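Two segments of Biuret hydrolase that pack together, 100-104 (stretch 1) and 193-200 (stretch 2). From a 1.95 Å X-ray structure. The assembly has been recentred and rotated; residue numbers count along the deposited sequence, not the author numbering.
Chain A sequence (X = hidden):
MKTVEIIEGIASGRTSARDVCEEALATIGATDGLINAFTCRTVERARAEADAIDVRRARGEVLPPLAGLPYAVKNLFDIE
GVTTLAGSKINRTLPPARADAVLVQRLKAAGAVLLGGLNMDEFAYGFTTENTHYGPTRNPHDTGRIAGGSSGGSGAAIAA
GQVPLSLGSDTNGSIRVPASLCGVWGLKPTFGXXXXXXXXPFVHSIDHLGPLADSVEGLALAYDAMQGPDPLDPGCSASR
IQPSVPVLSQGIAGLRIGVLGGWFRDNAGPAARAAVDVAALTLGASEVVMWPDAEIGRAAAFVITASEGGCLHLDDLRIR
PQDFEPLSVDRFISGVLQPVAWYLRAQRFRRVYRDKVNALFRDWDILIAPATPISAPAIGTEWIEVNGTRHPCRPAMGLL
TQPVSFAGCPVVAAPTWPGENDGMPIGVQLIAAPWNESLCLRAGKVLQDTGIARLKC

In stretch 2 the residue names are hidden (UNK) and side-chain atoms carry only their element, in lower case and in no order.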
# COMPACT_ATOMS: atom_id res chain seq x y z
N ASP A 100 -7.02 26.78 5.82
CA ASP A 100 -7.68 26.32 4.59
C ASP A 100 -7.00 25.08 4.03
O ASP A 100 -5.77 24.93 4.18
CB ASP A 100 -7.53 27.40 3.50
CG ASP A 100 -8.37 28.67 3.77
OD1 ASP A 100 -9.44 28.61 4.47
OD2 ASP A 100 -7.98 29.73 3.21
N ALA A 101 -7.78 24.22 3.39
CA ALA A 101 -7.22 23.16 2.56
C ALA A 101 -6.24 23.77 1.58
O ALA A 101 -6.43 24.87 1.10
CB ALA A 101 -8.33 22.52 1.75
N VAL A 102 -5.23 23.01 1.24
CA VAL A 102 -4.26 23.50 0.24
C VAL A 102 -4.92 23.96 -1.06
O VAL A 102 -4.52 24.97 -1.60
CB VAL A 102 -3.17 22.40 -0.01
CG1 VAL A 102 -2.30 22.74 -1.17
CG2 VAL A 102 -2.32 22.26 1.26
N LEU A 103 -5.90 23.21 -1.59
CA LEU A 103 -6.51 23.67 -2.81
C LEU A 103 -7.27 25.02 -2.69
O LEU A 103 -7.25 25.85 -3.66
CB LEU A 103 -7.45 22.62 -3.41
CG LEU A 103 -6.83 21.27 -3.71
CD1 LEU A 103 -7.80 20.45 -4.48
CD2 LEU A 103 -5.52 21.44 -4.48
N VAL A 104 -7.89 25.24 -1.53
CA VAL A 104 -8.51 26.52 -1.21
C VAL A 104 -7.46 27.63 -1.15
O VAL A 104 -7.68 28.71 -1.74
CB VAL A 104 -9.33 26.43 0.09
CG1 VAL A 104 -9.83 27.82 0.51
CG2 VAL A 104 -10.47 25.43 -0.07
N UNK A 193 -2.51 13.95 -8.63
CA UNK A 193 -2.21 15.24 -9.22
C UNK A 193 -2.37 16.42 -8.24
O UNK A 193 -1.52 17.30 -8.16
n UNK A 193 0.32 17.16 -13.80
c UNK A 193 -3.03 16.80 -11.11
c UNK A 193 -0.77 16.50 -14.07
c UNK A 193 -1.73 17.05 -11.85
n UNK A 193 -0.89 15.90 -15.24
n UNK A 193 -1.75 16.39 -13.16
c UNK A 193 -3.12 15.44 -10.45
N UNK A 194 -3.56 16.50 -7.62
CA UNK A 194 -3.93 17.61 -6.78
C UNK A 194 -3.89 17.22 -5.29
O UNK A 194 -4.39 16.15 -4.87
c UNK A 194 -5.30 18.14 -7.16
c UNK A 194 -6.89 19.41 -8.56
c UNK A 194 -5.53 18.75 -8.51
c UNK A 194 -4.48 19.81 -8.85
N UNK A 195 -3.27 18.11 -4.51
CA UNK A 195 -3.01 17.84 -3.08
C UNK A 195 -4.30 17.64 -2.31
O UNK A 195 -5.28 18.42 -2.47
c UNK A 195 -2.27 19.00 -2.44
o UNK A 195 -2.16 18.76 -1.04
N UNK A 196 -4.31 16.63 -1.48
CA UNK A 196 -5.49 16.31 -0.68
C UNK A 196 -5.38 16.89 0.75
O UNK A 196 -6.25 16.69 1.56
n UNK A 196 -5.33 11.87 -1.16
n UNK A 196 -6.28 9.87 -1.86
c UNK A 196 -5.66 14.78 -0.59
c UNK A 196 -6.23 12.70 -1.95
c UNK A 196 -5.39 10.55 -1.12
c UNK A 196 -5.93 14.20 -1.94
n UNK A 196 -4.56 9.88 -0.37
N UNK A 197 -4.30 17.60 1.03
CA UNK A 197 -4.03 18.11 2.37
C UNK A 197 -5.08 19.16 2.83
O UNK A 197 -5.45 20.09 2.10
c UNK A 197 0.31 21.40 3.31
n UNK A 197 1.03 22.09 2.39
c UNK A 197 -2.25 19.20 3.81
c UNK A 197 -0.77 19.27 4.03
n UNK A 197 -0.07 20.14 3.07
n UNK A 197 0.04 21.96 4.45
c UNK A 197 -2.61 18.68 2.41
N UNK A 198 -5.54 18.97 4.06
CA UNK A 198 -6.61 19.77 4.65
C UNK A 198 -8.01 19.35 4.19
O UNK A 198 -8.88 20.20 4.16
N UNK A 199 -8.20 18.12 3.74
CA UNK A 199 -9.52 17.61 3.42
C UNK A 199 -9.87 16.38 4.25
O UNK A 199 -8.98 15.63 4.72
o UNK A 199 -8.91 16.16 1.55
c UNK A 199 -9.35 18.53 1.07
c UNK A 199 -9.71 17.29 1.93
N UNK A 200 -11.16 16.19 4.49
CA UNK A 200 -11.62 15.02 5.25
C UNK A 200 -11.67 13.79 4.30
O UNK A 200 -12.39 13.82 3.28
c UNK A 200 -13.29 14.30 6.99
c UNK A 200 -13.02 14.56 8.31
c UNK A 200 -12.98 15.32 5.92
c UNK A 200 -13.22 13.61 9.32
c UNK A 200 -13.79 13.06 6.65
c UNK A 200 -13.74 12.40 8.99
o UNK A 200 -14.00 11.44 9.99
c UNK A 200 -14.01 12.11 7.64
O HOH W 1 -6.12 20.38 -0.54

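Position 193 carries seven side-chain atoms: three carbons in a row, a nitrogen, then a carbon bearing two more nitrogens. This is a guanidinium, so the residue is Arg193. It does not touch stretch 1; its nitrogens find hydrogen bonds elsewhere in the structure, which a buried charged group needs.

Position 194 has four carbons, forked at the second, and no polar atom. This is Leu194, and its CB lies 4.3 Å from Leu103 CD2, an apolar contact suited to a buried site.

At position 195 one carbon carries one oxygen, the side chain of serine. The CA-to-CB bond of Ser195 points toward stretch 1, and OG comes within 3.9 Å of Val102 CB. The small hydroxyl also accepts a hydrogen bond from the backbone N of position 197, at 3.2 Å from OG, bracing the loop locally.

Position 196 again shows three carbons, a nitrogen and a carbon with two nitrogens: Arg196. Its CB points away from stretch 1, and the long chain makes no contact there.

Position 197 repeats that pattern, so it is Arg197. Its guanidinium lies with one face against a methyl of Val102, CZ to CG2 being 3.4 Å; a flat group can pack on an apolar branch while NE and NH2 form hydrogen bonds elsewhere.

Position 198 has no side-chain atoms and is Gly198. Its phi of 79° favours glycine, and an ideal CB would fall 2.7 Å from Ala101 CA, a clash. The bare backbone allows the two CA atoms to approach to 4.0 Å, with Gly198 O 3.4 Å from Ala101 CB.

At position 199 one carbon bears an oxygen and a carbon, identifying Thr199. Its methyl CG2 lies 4.2 Å from Ala101 CB, while OG1 donates to Arg196 O at 2.7 Å, reinforcing a type II turn whose backbone bond from Thr199 N to Arg196 O is weak, at 3.3 Å.

Position 200 has a carbon leading to a six-carbon ring with one oxygen: Tyr200, out of reach of stretch 1.

The contact works by joining a helix start to a loop. Ala101 is the N-cap, and Val102 N donates to Arg197 O at 3.1 Å. A water takes a hydrogen bond from Leu103 N (3.0 Å to its O) and donates to Ser195 O (2.9 Å) and Arg197 O (2.7 Å). Around these polar links, Val102 and Leu103 pack against the loop, while glycine permits the close approach beside Ala101.

Stretch 2 (193-200) RLSRRGTY
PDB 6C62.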